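Local coordinates for protein ionotropic glutamate receptor bacterial homologue (Nostoc punctiforme, PDB 2PYY) that binds L-glutamate as the ligand-binding core of a bacterial homologue of the ionotropic glutamate receptors, probably serving to sense the amino acid for channel gating, at residues Glu74-Gln77 with Asn78-Ser82; Asp108-Gly112 with Lys113-Thr117; Val155-Asp158 with Ala159-Leu163. All coordinates share one frame; numbering follows the deposited sequence.

Contact 1 (Glu74-Gln77 with Asn78-Ser82); sequences EREQ and NFDFS. With GLU (glutamic acid), chain E.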
ATOM      1  N   GLU B  74       1.385  -4.119  -3.674  1.00 21.00           N
ATOM      2  CA  GLU B  74       0.601  -5.331  -3.900  1.00 21.96           C
ATOM      3  C   GLU B  74      -0.436  -5.174  -5.009  1.00 22.84           C
ATOM      4  O   GLU B  74      -0.627  -6.069  -5.839  1.00 22.18           O
ATOM      5  CB  GLU B  74      -0.100  -5.727  -2.603  1.00 25.43           C
ATOM      6  CG  GLU B  74      -1.108  -6.841  -2.759  1.00 30.31           C
ATOM      7  CD  GLU B  74      -1.892  -7.050  -1.491  1.00 35.77           C
ATOM      8  OE1 GLU B  74      -2.450  -6.054  -0.966  1.00 36.23           O
ATOM      9  OE2 GLU B  74      -1.949  -8.204  -1.012  1.00 39.12           O
ATOM     10  N   ARG B  75      -1.124  -4.039  -5.000  1.00 20.57           N
ATOM     11  CA  ARG B  75      -2.127  -3.762  -6.013  1.00 19.27           C
ATOM     12  C   ARG B  75      -1.459  -3.490  -7.362  1.00 20.56           C
ATOM     13  O   ARG B  75      -1.954  -3.905  -8.413  1.00 18.55           O
ATOM     14  CB  ARG B  75      -2.991  -2.568  -5.581  1.00 18.11           C
ATOM     15  CG  ARG B  75      -3.796  -2.859  -4.316  1.00 16.66           C
ATOM     16  CD  ARG B  75      -4.545  -1.642  -3.796  1.00 15.95           C
ATOM     17  NE  ARG B  75      -5.388  -1.986  -2.655  1.00 13.58           N
ATOM     18  CZ  ARG B  75      -6.042  -1.104  -1.911  1.00 15.06           C
ATOM     19  NH1 ARG B  75      -5.956   0.201  -2.179  1.00  9.76           N
ATOM     20  NH2 ARG B  75      -6.786  -1.536  -0.899  1.00 12.23           N
ATOM     21  N   GLU B  76      -0.320  -2.813  -7.326  1.00 20.22           N
ATOM     22  CA  GLU B  76       0.409  -2.488  -8.542  1.00 23.24           C
ATOM     23  C   GLU B  76       0.940  -3.743  -9.227  1.00 23.38           C
ATOM     24  O   GLU B  76       1.175  -3.756 -10.438  1.00 23.59           O
ATOM     25  CB  GLU B  76       1.566  -1.554  -8.209  1.00 24.92           C
ATOM     26  CG  GLU B  76       1.823  -0.484  -9.264  1.00 32.29           C
ATOM     27  CD  GLU B  76       2.387  -1.049 -10.543  1.00 35.75           C
ATOM     28  OE1 GLU B  76       3.314  -1.884 -10.451  1.00 36.42           O
ATOM     29  OE2 GLU B  76       1.917  -0.651 -11.639  1.00 38.29           O
ATOM     30  N   GLN B  77       1.117  -4.804  -8.455  1.00 24.51           N
ATOM     31  CA  GLN B  77       1.628  -6.039  -9.012  1.00 26.27           C
ATOM     32  C   GLN B  77       0.671  -6.670 -10.019  1.00 25.60           C
ATOM     33  O   GLN B  77       1.091  -7.179 -11.061  1.00 25.38           O
ATOM     34  CB  GLN B  77       1.920  -7.032  -7.894  1.00 28.86           C
ATOM     35  CG  GLN B  77       2.571  -8.314  -8.383  1.00 34.32           C
ATOM     36  CD  GLN B  77       2.877  -9.261  -7.245  1.00 37.99           C
ATOM     37  OE1 GLN B  77       3.739  -8.982  -6.405  1.00 40.18           O
ATOM     38  NE2 GLN B  77       2.165 -10.387  -7.203  1.00 38.27           N
ATOM     39  N   ASN B  78      -0.620  -6.619  -9.724  1.00 24.53           N
ATOM     40  CA  ASN B  78      -1.613  -7.220 -10.609  1.00 24.91           C
ATOM     41  C   ASN B  78      -2.501  -6.248 -11.355  1.00 24.31           C
ATOM     42  O   ASN B  78      -3.267  -6.645 -12.239  1.00 25.16           O
ATOM     43  CB  ASN B  78      -2.473  -8.189  -9.808  1.00 28.53           C
ATOM     44  CG  ASN B  78      -1.657  -9.315  -9.224  1.00 30.03           C
ATOM     45  OD1 ASN B  78      -1.181 -10.181  -9.949  1.00 32.43           O
ATOM     46  ND2 ASN B  78      -1.475  -9.297  -7.912  1.00 30.36           N
ATOM     47  N   PHE B  79      -2.398  -4.973 -11.003  1.00 21.82           N
ATOM     48  CA  PHE B  79      -3.217  -3.956 -11.647  1.00 21.92           C
ATOM     49  C   PHE B  79      -2.401  -2.722 -12.010  1.00 20.98           C
ATOM     50  O   PHE B  79      -1.255  -2.586 -11.597  1.00 22.14           O
ATOM     51  CB  PHE B  79      -4.394  -3.590 -10.732  1.00 20.90           C
ATOM     52  CG  PHE B  79      -5.242  -4.775 -10.342  1.00 21.70           C
ATOM     53  CD1 PHE B  79      -4.909  -5.556  -9.236  1.00 21.66           C
ATOM     54  CD2 PHE B  79      -6.322  -5.158 -11.134  1.00 22.06           C
ATOM     55  CE1 PHE B  79      -5.635  -6.706  -8.929  1.00 22.98           C
ATOM     56  CE2 PHE B  79      -7.053  -6.304 -10.838  1.00 22.60           C
ATOM     57  CZ  PHE B  79      -6.706  -7.081  -9.732  1.00 22.64           C
ATOM     58  N   ASP B  80      -2.989  -1.846 -12.812  1.00 20.12           N
ATOM     59  CA  ASP B  80      -2.308  -0.633 -13.241  1.00 19.56           C
ATOM     60  C   ASP B  80      -2.962   0.585 -12.579  1.00 18.16           C
ATOM     61  O   ASP B  80      -4.135   0.544 -12.205  1.00 16.10           O
ATOM     62  CB  ASP B  80      -2.385  -0.500 -14.764  1.00 21.61           C
ATOM     63  CG  ASP B  80      -1.022  -0.301 -15.403  1.00 24.18           C
ATOM     64  OD1 ASP B  80      -0.085   0.093 -14.678  1.00 27.24           O
ATOM     65  OD2 ASP B  80      -0.896  -0.515 -16.628  1.00 25.63           O
ATOM     66  N   PHE B  81      -2.195   1.659 -12.440  1.00 14.75           N
ATOM     67  CA  PHE B  81      -2.689   2.884 -11.840  1.00 17.27           C
ATOM     68  C   PHE B  81      -2.345   4.092 -12.703  1.00 16.23           C
ATOM     69  O   PHE B  81      -1.335   4.096 -13.400  1.00 15.55           O
ATOM     70  CB  PHE B  81      -2.071   3.103 -10.455  1.00 16.41           C
ATOM     71  CG  PHE B  81      -2.752   2.351  -9.349  1.00 18.32           C
ATOM     72  CD1 PHE B  81      -2.217   1.166  -8.866  1.00 17.51           C
ATOM     73  CD2 PHE B  81      -3.933   2.826  -8.796  1.00 16.51           C
ATOM     74  CE1 PHE B  81      -2.850   0.458  -7.839  1.00 17.86           C
ATOM     75  CE2 PHE B  81      -4.577   2.129  -7.770  1.00 17.35           C
ATOM     76  CZ  PHE B  81      -4.033   0.944  -7.295  1.00 18.08           C
ATOM     77  N   SER B  82      -3.204   5.104 -12.660  1.00 15.79           N
ATOM     78  CA  SER B  82      -2.950   6.330 -13.382  1.00 17.03           C
ATOM     79  C   SER B  82      -2.009   7.068 -12.444  1.00 17.18           C
ATOM     80  O   SER B  82      -1.609   6.533 -11.400  1.00 17.06           O
ATOM     81  CB  SER B  82      -4.206   7.164 -13.478  1.00 17.08           C
ATOM     82  OG  SER B  82      -4.532   7.668 -12.191  1.00 15.63           O
TER
HETATM   83  N   GLU E2620      -7.652   4.281   0.769  1.00 16.95           N
HETATM   84  CA  GLU E2620      -8.178   2.995   1.313  1.00 17.76           C
HETATM   85  C   GLU E2620      -7.712   1.835   0.439  1.00 17.99           C
HETATM   86  O   GLU E2620      -7.445   2.078  -0.757  1.00 17.78           O
HETATM   87  CB  GLU E2620      -9.707   3.021   1.344  1.00 18.83           C
HETATM   88  CG  GLU E2620     -10.337   1.796   1.999  1.00 17.19           C
HETATM   89  CD  GLU E2620     -11.855   1.774   1.879  1.00 17.15           C
HETATM   90  OE1 GLU E2620     -12.493   0.941   2.555  1.00 14.43           O
HETATM   91  OE2 GLU E2620     -12.405   2.586   1.104  1.00 15.35           O
HETATM   92  OXT GLU E2620      -7.623   0.700   0.950  1.00 18.44           O

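Contact 2 (Asp108-Gly112 with Lys113-Thr117); sequences DDLPG and KVVAT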
ATOM      1  N   ASP B 108       2.841   4.312  18.702  1.00 34.16           N
ATOM      2  CA  ASP B 108       3.418   3.675  19.878  1.00 34.77           C
ATOM      3  C   ASP B 108       2.369   3.270  20.892  1.00 33.56           C
ATOM      4  O   ASP B 108       2.625   2.418  21.736  1.00 34.25           O
ATOM      5  CB  ASP B 108       4.416   4.623  20.547  1.00 36.18           C
ATOM      6  CG  ASP B 108       5.630   4.887  19.690  1.00 37.81           C
ATOM      7  OD1 ASP B 108       6.484   5.699  20.109  1.00 38.81           O
ATOM      8  OD2 ASP B 108       5.738   4.285  18.598  1.00 39.94           O
ATOM      9  N   ASP B 109       1.187   3.872  20.811  1.00 31.34           N
ATOM     10  CA  ASP B 109       0.131   3.552  21.761  1.00 31.23           C
ATOM     11  C   ASP B 109      -0.916   2.584  21.224  1.00 30.86           C
ATOM     12  O   ASP B 109      -1.960   2.410  21.840  1.00 31.14           O
ATOM     13  CB  ASP B 109      -0.576   4.828  22.208  1.00 32.30           C
ATOM     14  CG  ASP B 109       0.377   5.859  22.756  1.00 33.31           C
ATOM     15  OD1 ASP B 109       1.115   5.532  23.708  1.00 34.97           O
ATOM     16  OD2 ASP B 109       0.384   6.987  22.224  1.00 31.23           O
ATOM     17  N   LEU B 110      -0.643   1.954  20.089  1.00 30.67           N
ATOM     18  CA  LEU B 110      -1.603   1.032  19.503  1.00 32.37           C
ATOM     19  C   LEU B 110      -1.416  -0.413  19.947  1.00 33.71           C
ATOM     20  O   LEU B 110      -2.385  -1.078  20.320  1.00 32.74           O
ATOM     21  CB  LEU B 110      -1.546   1.117  17.978  1.00 31.93           C
ATOM     22  CG  LEU B 110      -1.983   2.445  17.343  1.00 32.98           C
ATOM     23  CD1 LEU B 110      -1.900   2.331  15.821  1.00 33.82           C
ATOM     24  CD2 LEU B 110      -3.406   2.786  17.767  1.00 31.99           C
ATOM     25  N   PRO B 111      -0.168  -0.925  19.918  1.00 35.24           N
ATOM     26  CA  PRO B 111       0.074  -2.311  20.332  1.00 36.18           C
ATOM     27  C   PRO B 111      -0.566  -2.609  21.677  1.00 36.96           C
ATOM     28  O   PRO B 111      -0.340  -1.893  22.649  1.00 38.48           O
ATOM     29  CB  PRO B 111       1.597  -2.392  20.377  1.00 37.07           C
ATOM     30  CG  PRO B 111       1.995  -1.466  19.280  1.00 36.27           C
ATOM     31  CD  PRO B 111       1.092  -0.281  19.505  1.00 35.03           C
ATOM     32  N   GLY B 112      -1.380  -3.657  21.717  1.00 37.34           N
ATOM     33  CA  GLY B 112      -2.048  -4.028  22.949  1.00 36.72           C
ATOM     34  C   GLY B 112      -3.430  -3.425  23.015  1.00 37.21           C
ATOM     35  O   GLY B 112      -4.127  -3.554  24.020  1.00 37.05           O
ATOM     36  N   LYS B 113      -3.827  -2.753  21.938  1.00 37.71           N
ATOM     37  CA  LYS B 113      -5.146  -2.124  21.843  1.00 36.86           C
ATOM     38  C   LYS B 113      -5.915  -2.722  20.660  1.00 35.38           C
ATOM     39  O   LYS B 113      -5.370  -3.515  19.895  1.00 35.07           O
ATOM     40  CB  LYS B 113      -4.993  -0.615  21.619  1.00 38.75           C
ATOM     41  CG  LYS B 113      -4.237   0.119  22.708  1.00 42.93           C
ATOM     42  CD  LYS B 113      -5.018   0.140  24.013  1.00 44.71           C
ATOM     43  CE  LYS B 113      -4.259   0.899  25.084  1.00 46.27           C
ATOM     44  NZ  LYS B 113      -4.997   0.893  26.382  1.00 48.88           N
ATOM     45  N   VAL B 114      -7.175  -2.320  20.521  1.00 32.91           N
ATOM     46  CA  VAL B 114      -8.049  -2.774  19.437  1.00 31.82           C
ATOM     47  C   VAL B 114      -8.430  -1.577  18.565  1.00 30.10           C
ATOM     48  O   VAL B 114      -9.076  -0.638  19.035  1.00 30.48           O
ATOM     49  CB  VAL B 114      -9.352  -3.399  19.976  1.00 31.67           C
ATOM     50  CG1 VAL B 114     -10.290  -3.711  18.819  1.00 32.44           C
ATOM     51  CG2 VAL B 114      -9.036  -4.674  20.761  1.00 32.19           C
ATOM     52  N   VAL B 115      -8.032  -1.620  17.298  1.00 28.00           N
ATOM     53  CA  VAL B 115      -8.314  -0.536  16.360  1.00 24.09           C
ATOM     54  C   VAL B 115      -9.296  -0.943  15.261  1.00 21.93           C
ATOM     55  O   VAL B 115      -9.080  -1.933  14.576  1.00 21.33           O
ATOM     56  CB  VAL B 115      -7.014  -0.052  15.707  1.00 23.06           C
ATOM     57  CG1 VAL B 115      -7.311   1.067  14.725  1.00 20.38           C
ATOM     58  CG2 VAL B 115      -6.047   0.410  16.785  1.00 22.93           C
ATOM     59  N   ALA B 116     -10.367  -0.171  15.099  1.00 21.65           N
ATOM     60  CA  ALA B 116     -11.374  -0.455  14.083  1.00 21.43           C
ATOM     61  C   ALA B 116     -11.084   0.253  12.768  1.00 20.40           C
ATOM     62  O   ALA B 116     -10.546   1.362  12.744  1.00 18.26           O
ATOM     63  CB  ALA B 116     -12.742  -0.052  14.586  1.00 21.69           C
ATOM     64  N   THR B 117     -11.437  -0.407  11.670  1.00 19.22           N
ATOM     65  CA  THR B 117     -11.254   0.144  10.337  1.00 17.41           C
ATOM     66  C   THR B 117     -12.048  -0.731   9.367  1.00 17.89           C
ATOM     67  O   THR B 117     -12.644  -1.739   9.768  1.00 18.09           O
ATOM     68  CB  THR B 117      -9.748   0.182   9.940  1.00 17.60           C
ATOM     69  OG1 THR B 117      -9.582   1.014   8.784  1.00 16.01           O
ATOM     70  CG2 THR B 117      -9.228  -1.215   9.632  1.00 16.18           C
TER
HETATM   71  O   HOH W   1      -2.882  -4.755  19.610  1.00 35.98           O

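Contact 3 (Val155-Asp158 with Ala159-Leu163); sequences VVFD and APVLL. With GLU (glutamic acid), chain E.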
ATOM      1  N   VAL B 155      -9.552   4.273  16.029  1.00 27.10           N
ATOM      2  CA  VAL B 155      -9.831   4.004  14.627  1.00 25.65           C
ATOM      3  C   VAL B 155      -8.659   4.529  13.799  1.00 24.26           C
ATOM      4  O   VAL B 155      -8.143   5.615  14.058  1.00 26.14           O
ATOM      5  CB  VAL B 155     -11.112   4.727  14.154  1.00 26.96           C
ATOM      6  CG1 VAL B 155     -11.270   4.575  12.652  1.00 26.90           C
ATOM      7  CG2 VAL B 155     -12.323   4.188  14.870  1.00 26.58           C
ATOM      8  N   VAL B 156      -8.226   3.749  12.820  1.00 21.14           N
ATOM      9  CA  VAL B 156      -7.149   4.158  11.928  1.00 20.21           C
ATOM     10  C   VAL B 156      -7.719   4.071  10.516  1.00 20.25           C
ATOM     11  O   VAL B 156      -8.166   3.015  10.079  1.00 14.18           O
ATOM     12  CB  VAL B 156      -5.920   3.231  12.028  1.00 20.17           C
ATOM     13  CG1 VAL B 156      -4.924   3.573  10.933  1.00 20.47           C
ATOM     14  CG2 VAL B 156      -5.260   3.390  13.395  1.00 22.46           C
ATOM     15  N   PHE B 157      -7.699   5.192   9.806  1.00 18.67           N
ATOM     16  CA  PHE B 157      -8.245   5.229   8.468  1.00 18.79           C
ATOM     17  C   PHE B 157      -7.651   6.407   7.703  1.00 18.95           C
ATOM     18  O   PHE B 157      -6.792   7.134   8.219  1.00 19.27           O
ATOM     19  CB  PHE B 157      -9.770   5.329   8.582  1.00 18.61           C
ATOM     20  CG  PHE B 157     -10.511   4.832   7.381  1.00 19.26           C
ATOM     21  CD1 PHE B 157     -10.148   3.650   6.762  1.00 18.05           C
ATOM     22  CD2 PHE B 157     -11.601   5.543   6.885  1.00 19.35           C
ATOM     23  CE1 PHE B 157     -10.869   3.171   5.651  1.00 18.56           C
ATOM     24  CE2 PHE B 157     -12.330   5.078   5.780  1.00 18.66           C
ATOM     25  CZ  PHE B 157     -11.964   3.892   5.161  1.00 17.11           C
ATOM     26  N   ASP B 158      -8.093   6.592   6.469  1.00 16.69           N
ATOM     27  CA  ASP B 158      -7.590   7.683   5.634  1.00 16.55           C
ATOM     28  C   ASP B 158      -7.864   9.054   6.277  1.00 15.47           C
ATOM     29  O   ASP B 158      -9.009   9.391   6.593  1.00 14.63           O
ATOM     30  CB  ASP B 158      -8.229   7.567   4.249  1.00 16.59           C
ATOM     31  CG  ASP B 158      -7.928   6.229   3.598  1.00 17.21           C
ATOM     32  OD1 ASP B 158      -8.261   5.192   4.194  1.00 18.97           O
ATOM     33  OD2 ASP B 158      -7.360   6.207   2.502  1.00 19.46           O
ATOM     34  N   ALA B 159      -6.801   9.834   6.471  1.00 15.18           N
ATOM     35  CA  ALA B 159      -6.904  11.153   7.111  1.00 16.67           C
ATOM     36  C   ALA B 159      -8.014  12.062   6.576  1.00 16.61           C
ATOM     37  O   ALA B 159      -8.791  12.629   7.354  1.00 16.60           O
ATOM     38  CB  ALA B 159      -5.548  11.881   7.042  1.00 15.15           C
ATOM     39  N   PRO B 160      -8.093  12.222   5.243  1.00 16.00           N
ATOM     40  CA  PRO B 160      -9.110  13.064   4.597  1.00 15.66           C
ATOM     41  C   PRO B 160     -10.521  12.624   4.972  1.00 16.37           C
ATOM     42  O   PRO B 160     -11.396  13.446   5.209  1.00 15.56           O
ATOM     43  CB  PRO B 160      -8.843  12.853   3.111  1.00 17.59           C
ATOM     44  CG  PRO B 160      -7.372  12.539   3.061  1.00 19.26           C
ATOM     45  CD  PRO B 160      -7.157  11.655   4.253  1.00 16.35           C
ATOM     46  N   VAL B 161     -10.737  11.315   5.024  1.00 15.75           N
ATOM     47  CA  VAL B 161     -12.051  10.809   5.361  1.00 13.97           C
ATOM     48  C   VAL B 161     -12.386  11.042   6.829  1.00 14.76           C
ATOM     49  O   VAL B 161     -13.512  11.415   7.154  1.00 13.24           O
ATOM     50  CB  VAL B 161     -12.147   9.320   5.016  1.00 13.09           C
ATOM     51  CG1 VAL B 161     -13.512   8.778   5.403  1.00 11.77           C
ATOM     52  CG2 VAL B 161     -11.901   9.139   3.517  1.00 10.85           C
ATOM     53  N   LEU B 162     -11.411  10.829   7.714  1.00 17.46           N
ATOM     54  CA  LEU B 162     -11.633  11.046   9.145  1.00 17.12           C
ATOM     55  C   LEU B 162     -11.930  12.532   9.409  1.00 19.30           C
ATOM     56  O   LEU B 162     -12.870  12.865  10.138  1.00 18.74           O
ATOM     57  CB  LEU B 162     -10.413  10.583   9.960  1.00 18.44           C
ATOM     58  CG  LEU B 162     -10.112   9.068   9.952  1.00 18.54           C
ATOM     59  CD1 LEU B 162      -8.783   8.790  10.628  1.00 15.65           C
ATOM     60  CD2 LEU B 162     -11.240   8.328  10.660  1.00 18.45           C
ATOM     61  N   LEU B 163     -11.149  13.429   8.812  1.00 21.40           N
ATOM     62  CA  LEU B 163     -11.384  14.861   9.016  1.00 24.83           C
ATOM     63  C   LEU B 163     -12.818  15.244   8.693  1.00 25.26           C
ATOM     64  O   LEU B 163     -13.476  15.915   9.479  1.00 25.73           O
ATOM     65  CB  LEU B 163     -10.437  15.697   8.157  1.00 27.62           C
ATOM     66  CG  LEU B 163      -9.022  15.824   8.715  1.00 31.39           C
ATOM     67  CD1 LEU B 163      -8.149  16.545   7.704  1.00 34.86           C
ATOM     68  CD2 LEU B 163      -9.044  16.589  10.042  1.00 31.44           C
TER
HETATM   69  N   GLU E2620      -7.652   4.281   0.769  1.00 16.95           N
HETATM   70  CA  GLU E2620      -8.178   2.995   1.313  1.00 17.76           C
HETATM   71  C   GLU E2620      -7.712   1.835   0.439  1.00 17.99           C
HETATM   72  O   GLU E2620      -7.445   2.078  -0.757  1.00 17.78           O
HETATM   73  CB  GLU E2620      -9.707   3.021   1.344  1.00 18.83           C
HETATM   74  CG  GLU E2620     -10.337   1.796   1.999  1.00 17.19           C
HETATM   75  CD  GLU E2620     -11.855   1.774   1.879  1.00 17.15           C
HETATM   76  OE1 GLU E2620     -12.493   0.941   2.555  1.00 14.43           O
HETATM   77  OE2 GLU E2620     -12.405   2.586   1.104  1.00 15.35           O
HETATM   78  OXT GLU E2620      -7.623   0.700   0.950  1.00 18.44           O

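Contact 1 (Glu74-Gln77 with Asn78-Ser82)
Polar backbone contacts join the last turn of helix 73-78 to the chain that leaves it: Arg-75 O accepts Phe-79 N at 2.8 Å, the donor lying almost straight off the end of the carbonyl, and takes a weak second bond from Asn-78 N. The same oxygen lies in the plane of the Phe-79 ring, at its edge, 3.5 Å from CD1. Apolar contact follows where Phe-81 turns a ring edge to the helix, its CE1 3.8 Å from Arg-75 CB. Both phenylalanines suit buried places, Phe-79 lying on Ile-54 and Ile-57 of helix 50-58, Phe-81 on Ile-69 and Ile-71.

In this two-lobed binding-protein fold, which ionotropic glutamate receptors share, an arginine takes the alpha-carboxylate. Arg-75, extended from CG to NE (chi2 174°, chi3 175°), carries its guanidinium into the pocket edge-on. NH1 gives a nearly straight hydrogen bond (174°) to O of the bound L-glutamate at 2.8 Å. NH2 gives another to OXT at 3.0 Å; this paired grip should fix the carboxylate's rotation. Ser-70 O also holds NH1.

Among the charges, Glu-76 OE2 and Asp-80 OD1 lie 3.7 Å apart, side by side, a repulsion probably relieved by Lys-198 of the second subunit, whose NZ forms salt bridges to both.

Contact 2 (Asp108-Gly112 with Lys113-Thr117)
The flat peptide group joining Leu-110 to Pro-111 offers its carbonyl oxygen to Lys-113 N, which comes in tilted 17° from the carbonyl plane at 2.7 Å from Leu-110 O. The lysine's aliphatic root crowds the same oxygen, with Lys-113 CB 3.0 Å from Leu-110 O. One atom further out, Lys-113 CG rests 3.3 Å from Asp-109 O. A bend at chi2 (-68°) then takes the chain back alongside Gly-112, CD lying 3.8 Å from Gly-112 O, and the long flexible side chain finally puts NZ in a salt bridge with Asp-103.

A water bridges the turn on the polar side: Gly-112 N donates to it at 2.8 Å, and it donates to Lys-113 O at 2.8 Å. Beyond the turn, Leu-110 and Val-115 cross at about a right angle and meet by single methyls, Leu-110 CD2 and Val-115 CG2, 3.7 Å apart. Both are buried apolar residues, Leu-110 lying on Ile-132 and Val-115 on Leu-127.

Pro-111 fits the turn's second position because its ring restricts phi to the negative range needed there. Gly-112 fits the third, where phi is positive (95°) and a side chain would press on Pro-111 O. This is a type II beta turn, Leu-110 to Lys-113, leading into strand 114-118.

Contact 3 (Val155-Asp158 with Ala159-Leu163)
Phe-157 leaves its strand toward the helix that follows, and its CB is the first atom to meet it, 3.9 Å from Leu-162 CD2. With CG anti to the backbone N (chi1 -156°), the ring swings out past the helix start. Along one edge, CD2 and CE2 lie against a methyl of Val-161, CE2 being 3.9 Å from CG1; at the far end, CE1 and CZ meet the bound L-glutamate, CZ 3.9 Å from its CD. The ligand's OE1 lies in the ring plane at this edge, while Asp-158 OD1 sits 3.5 Å above one face, offset toward the rim. The apolar ring edge thus borders the ligand's side chain.

Strand 154-158 runs directly into helix 159-166, part of the alternating strand and helix architecture of this periplasmic-binding-protein-like lobe. Asp-158 occupies the N-cap position, yet its carboxylate makes no capping bond: OD2 instead takes the ligand's amino N at 2.6 Å and also bonds Tyr-186 OH, as suits an acid facing an ammonium group. Its carbonyl opens the helix, Asp-158 O accepting Leu-162 N at 3.0 Å and 163°, with a weak bond from Val-161 N. Further back, Val-155 CG1 touches Leu-162 CD2 at 4.2 Å.

Overall arrangement
The three contacts follow one another along the chain and all reach the same mixed sheet. Contacts 1 and 3 lie on opposite sides of the chain's centre, their own centres 23 Å apart and their nearest atoms about 8 Å apart, so they are joined through the ligand rather than by touch: the alpha-carboxylate goes to one and the amino group to the other. Contact 2 stands further off, the Val-115 side chain about 13 Å from the ligand, but its strand neighbours that of contact 3. There Thr-117 OG1 probably bonds Val-156 O at 2.8 Å and packs on Phe-157 CD1, while Thr-118, next in the chain, itself holds the ligand.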